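Local coordinates for protein BIFUNCTIONAL PROTEIN Proline utilization A (PutA) (Corynebacterium freiburgense, PDB 5UX5) that catalyses the two-step oxidation of proline to glutamate, with an FAD-dependent proline dehydrogenase and an NAD-dependent aldehyde dehydrogenase joined in one chain, at residues 515-518 and 519-523; 528-531 and 532-535. One frame throughout, in Å; residues are numbered along the deposited sequence.

Both contacts belong to helix 517-533 of the aldehyde dehydrogenase part: contact 1 (515-523) is its start, contact 2 (528-535) its end and the turn into helix 535-544. Their centres lie 18 Å apart, and they do not touch. Contact 1 is a surface feature about 32 Å from the centre of the chain, whereas contact 2 lies deeper, at about 21 Å, and is partly buried between neighbouring helices. The chemistry follows: at the start, acidic side chains bind backbone NH groups and an arginine binds a carbonyl just ahead of the helix; at the end, weak bonds to I534 N close the last turn, and side chains pair through an amide-carboxylate bond and a salt bridge.

Contact 1. Residues 515-518 and 519-523; sequences LDIA and ERTAL
D516 and E519 form a capping box at the start of helix 517-533, each side chain binding the other residue's backbone NH. OD1 of D516 accepts from E519 N at 3.0 Å, the donor lying nearly in line with the C-O bond; the D516 torsion that sets CG between its backbone N and carbonyl carbon (chi1 67°) turns OD1 back to this NH. In return D516 N gives a longer bond of 3.3 Å to OE1 of E519, which is met on its anti side. The short aspartate suits the N-cap, and the longer glutamate can reach back to it; D516 OD1 and E519 OE1 come within 3.6 Å, a repulsion that the helix N-terminus probably eases. R520 N closes the first turn on D516 O.

The R520 side chain binds the residue ahead of the cap. Its NE donates almost straight to L515 O, 3.0 Å away, with the oxygen in the guanidinium plane, although the donor stands 45° above the carbonyl plane. The branched, apolar I517 lies over one guanidinium face, its CG1 3.6 Å from R520 NH1. Farther out, L515 CD1 meets L523 CD1 at 3.9 Å, crossing at about a right angle. Both leucines also pack on L643, just before strand 644-646, while T521 OG1 hydrogen-bonds N572 of helix 550-574 and R520 NH2 reaches A610 O of helix 599-611 weakly.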
# COMPACT_ATOMS: atom_id res chain seq x y z
N LEU A 515 24.38 25.55 -11.00
CA LEU A 515 24.23 25.83 -9.58
C LEU A 515 25.05 24.84 -8.77
O LEU A 515 25.22 23.68 -9.16
CB LEU A 515 22.76 25.72 -9.18
CG LEU A 515 21.72 26.59 -9.88
CD1 LEU A 515 20.37 25.97 -9.72
CD2 LEU A 515 21.70 27.97 -9.26
N ASP A 516 25.53 25.28 -7.60
CA ASP A 516 26.28 24.34 -6.78
C ASP A 516 25.33 23.47 -5.95
O ASP A 516 24.10 23.66 -5.95
CB ASP A 516 27.33 25.06 -5.92
CG ASP A 516 26.75 25.95 -4.84
OD1 ASP A 516 25.61 25.73 -4.38
OD2 ASP A 516 27.47 26.89 -4.42
N ILE A 517 25.90 22.49 -5.24
CA ILE A 517 25.09 21.45 -4.62
C ILE A 517 24.20 22.04 -3.53
O ILE A 517 23.05 21.62 -3.37
CB ILE A 517 25.96 20.31 -4.08
CG1 ILE A 517 26.81 19.75 -5.22
CG2 ILE A 517 25.08 19.24 -3.45
CD1 ILE A 517 26.72 18.23 -5.47
N ALA A 518 24.70 23.02 -2.77
CA ALA A 518 23.87 23.65 -1.75
C ALA A 518 22.64 24.31 -2.37
O ALA A 518 21.53 24.19 -1.83
CB ALA A 518 24.67 24.67 -0.96
N GLU A 519 22.81 25.03 -3.48
CA GLU A 519 21.69 25.71 -4.13
C GLU A 519 20.68 24.71 -4.68
O GLU A 519 19.46 24.87 -4.48
CB GLU A 519 22.21 26.63 -5.23
CG GLU A 519 22.65 28.01 -4.74
CD GLU A 519 23.58 28.73 -5.72
OE1 GLU A 519 24.09 28.08 -6.66
OE2 GLU A 519 23.78 29.95 -5.56
N ARG A 520 21.15 23.68 -5.39
CA ARG A 520 20.24 22.66 -5.88
C ARG A 520 19.48 22.02 -4.74
O ARG A 520 18.27 21.76 -4.84
CB ARG A 520 21.02 21.59 -6.65
CG ARG A 520 21.81 22.07 -7.84
CD ARG A 520 22.51 20.86 -8.38
NE ARG A 520 23.93 21.08 -8.56
CZ ARG A 520 24.81 20.09 -8.51
NH1 ARG A 520 26.10 20.33 -8.68
NH2 ARG A 520 24.40 18.86 -8.26
N THR A 521 20.19 21.68 -3.66
CA THR A 521 19.57 21.01 -2.53
C THR A 521 18.47 21.87 -1.92
O THR A 521 17.39 21.37 -1.62
CB THR A 521 20.66 20.69 -1.50
OG1 THR A 521 21.41 19.55 -1.95
CG2 THR A 521 20.08 20.38 -0.14
N ALA A 522 18.72 23.17 -1.81
CA ALA A 522 17.74 24.08 -1.24
C ALA A 522 16.53 24.22 -2.15
O ALA A 522 15.39 24.33 -1.67
CB ALA A 522 18.39 25.43 -0.96
N LEU A 523 16.76 24.28 -3.46
CA LEU A 523 15.65 24.36 -4.39
C LEU A 523 14.81 23.09 -4.34
O LEU A 523 13.58 23.16 -4.32
CB LEU A 523 16.14 24.62 -5.81
CG LEU A 523 16.66 26.02 -6.11
CD1 LEU A 523 17.09 26.10 -7.53
CD2 LEU A 523 15.63 27.05 -5.83

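Contact 2. Residues 528-531 and 532-535; sequences ADEL and ENIR
N533 reaches back one turn to E530 in a side-chain hydrogen bond, ND2 to OE1 at 3.2 Å. The acceptor lies close to the amide plane of N533, but the donor comes in from above the carboxylate, 69° out of its plane, and the two flat groups stand nearly perpendicular. A bend in the glutamate chain at chi2 (-66°) turns its carboxylate toward the asparagine, whose short amide side chain meets it at the exposed end of the helix.

The salt bridge is of a different kind, side-on and two-pronged. R535 NE meets E532 OE1 at 2.8 Å and NH2 meets OE2 at 3.1 Å, both nearly straight, in the guanidinium plane and on syn lone pairs. Two bonds, one to each oxygen, limit the rotation of both groups; the long arginine reaches on to D554 and S558 of helix 550-574. D529 forms a salt bridge to R565 of the same helix.

Among backbone bonds, E532 N to A528 O (3.2 Å) and N533 N to D529 O are still of the ordinary i to i+4 kind. Helix 517-533 ends here: I534 N makes two weak bonds, to E530 O at 3.3 Å and to L531 O at 3.1 Å, and I534 leaves helical geometry, serving as the N-cap position of helix 535-544. With chi1 at 57°, its CG1 sits beside the same two carbonyl oxygens.

Packing is by apolar side chains. I534 touches T632 and A633 of helix 624-636. L531, buried and branched, fits among A633, I561 of helix 550-574, and L602 and F606 of helix 599-611, while small A528 lets I561 and R565 come close.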
# COMPACT_ATOMS: atom_id res chain seq x y z
N ALA A 528 9.78 20.38 -2.76
CA ALA A 528 8.96 19.40 -2.07
C ALA A 528 7.96 20.08 -1.13
O ALA A 528 6.80 19.66 -1.04
CB ALA A 528 9.86 18.40 -1.35
N ASP A 529 8.38 21.15 -0.45
CA ASP A 529 7.43 21.89 0.39
C ASP A 529 6.28 22.45 -0.43
O ASP A 529 5.12 22.36 -0.02
CB ASP A 529 8.14 23.03 1.13
CG ASP A 529 9.05 22.55 2.25
OD1 ASP A 529 9.05 21.34 2.56
OD2 ASP A 529 9.76 23.40 2.83
N GLU A 530 6.60 23.02 -1.61
CA GLU A 530 5.57 23.64 -2.45
C GLU A 530 4.68 22.61 -3.12
O GLU A 530 3.48 22.87 -3.32
CB GLU A 530 6.21 24.52 -3.53
CG GLU A 530 6.90 25.77 -3.02
CD GLU A 530 5.92 26.75 -2.43
OE1 GLU A 530 4.69 26.55 -2.57
OE2 GLU A 530 6.39 27.74 -1.82
N LEU A 531 5.21 21.45 -3.47
CA LEU A 531 4.34 20.41 -3.99
C LEU A 531 3.29 20.05 -2.96
O LEU A 531 2.10 19.92 -3.29
CB LEU A 531 5.15 19.17 -4.40
CG LEU A 531 5.89 19.30 -5.72
CD1 LEU A 531 6.78 18.11 -5.91
CD2 LEU A 531 4.88 19.38 -6.82
N GLU A 532 3.69 19.93 -1.69
CA GLU A 532 2.75 19.59 -0.62
C GLU A 532 1.63 20.62 -0.50
O GLU A 532 0.46 20.25 -0.33
CB GLU A 532 3.51 19.46 0.71
CG GLU A 532 2.69 18.89 1.84
CD GLU A 532 2.13 17.50 1.52
OE1 GLU A 532 0.93 17.43 1.15
OE2 GLU A 532 2.89 16.49 1.63
N ASN A 533 1.95 21.92 -0.66
CA ASN A 533 0.97 23.00 -0.56
C ASN A 533 -0.10 22.91 -1.65
O ASN A 533 -1.22 23.39 -1.45
CB ASN A 533 1.66 24.36 -0.64
CG ASN A 533 2.62 24.58 0.49
OD1 ASN A 533 2.49 23.99 1.57
ND2 ASN A 533 3.63 25.41 0.25
N ILE A 534 0.23 22.40 -2.82
CA ILE A 534 -0.73 22.24 -3.89
C ILE A 534 -1.16 20.78 -4.06
O ILE A 534 -1.66 20.40 -5.12
CB ILE A 534 -0.23 22.83 -5.22
CG1 ILE A 534 1.10 22.21 -5.63
CG2 ILE A 534 -0.14 24.32 -5.15
CD1 ILE A 534 1.51 22.63 -6.99
N ARG A 535 -1.02 19.95 -3.01
CA ARG A 535 -1.48 18.57 -3.11
C ARG A 535 -2.92 18.52 -3.58
O ARG A 535 -3.28 17.67 -4.41
CB ARG A 535 -1.35 17.83 -1.76
CG ARG A 535 -1.98 16.44 -1.84
CD ARG A 535 -1.87 15.60 -0.57
NE ARG A 535 -0.49 15.41 -0.13
CZ ARG A 535 0.21 14.30 -0.34
NH1 ARG A 535 -0.32 13.29 -1.01
NH2 ARG A 535 1.46 14.22 0.11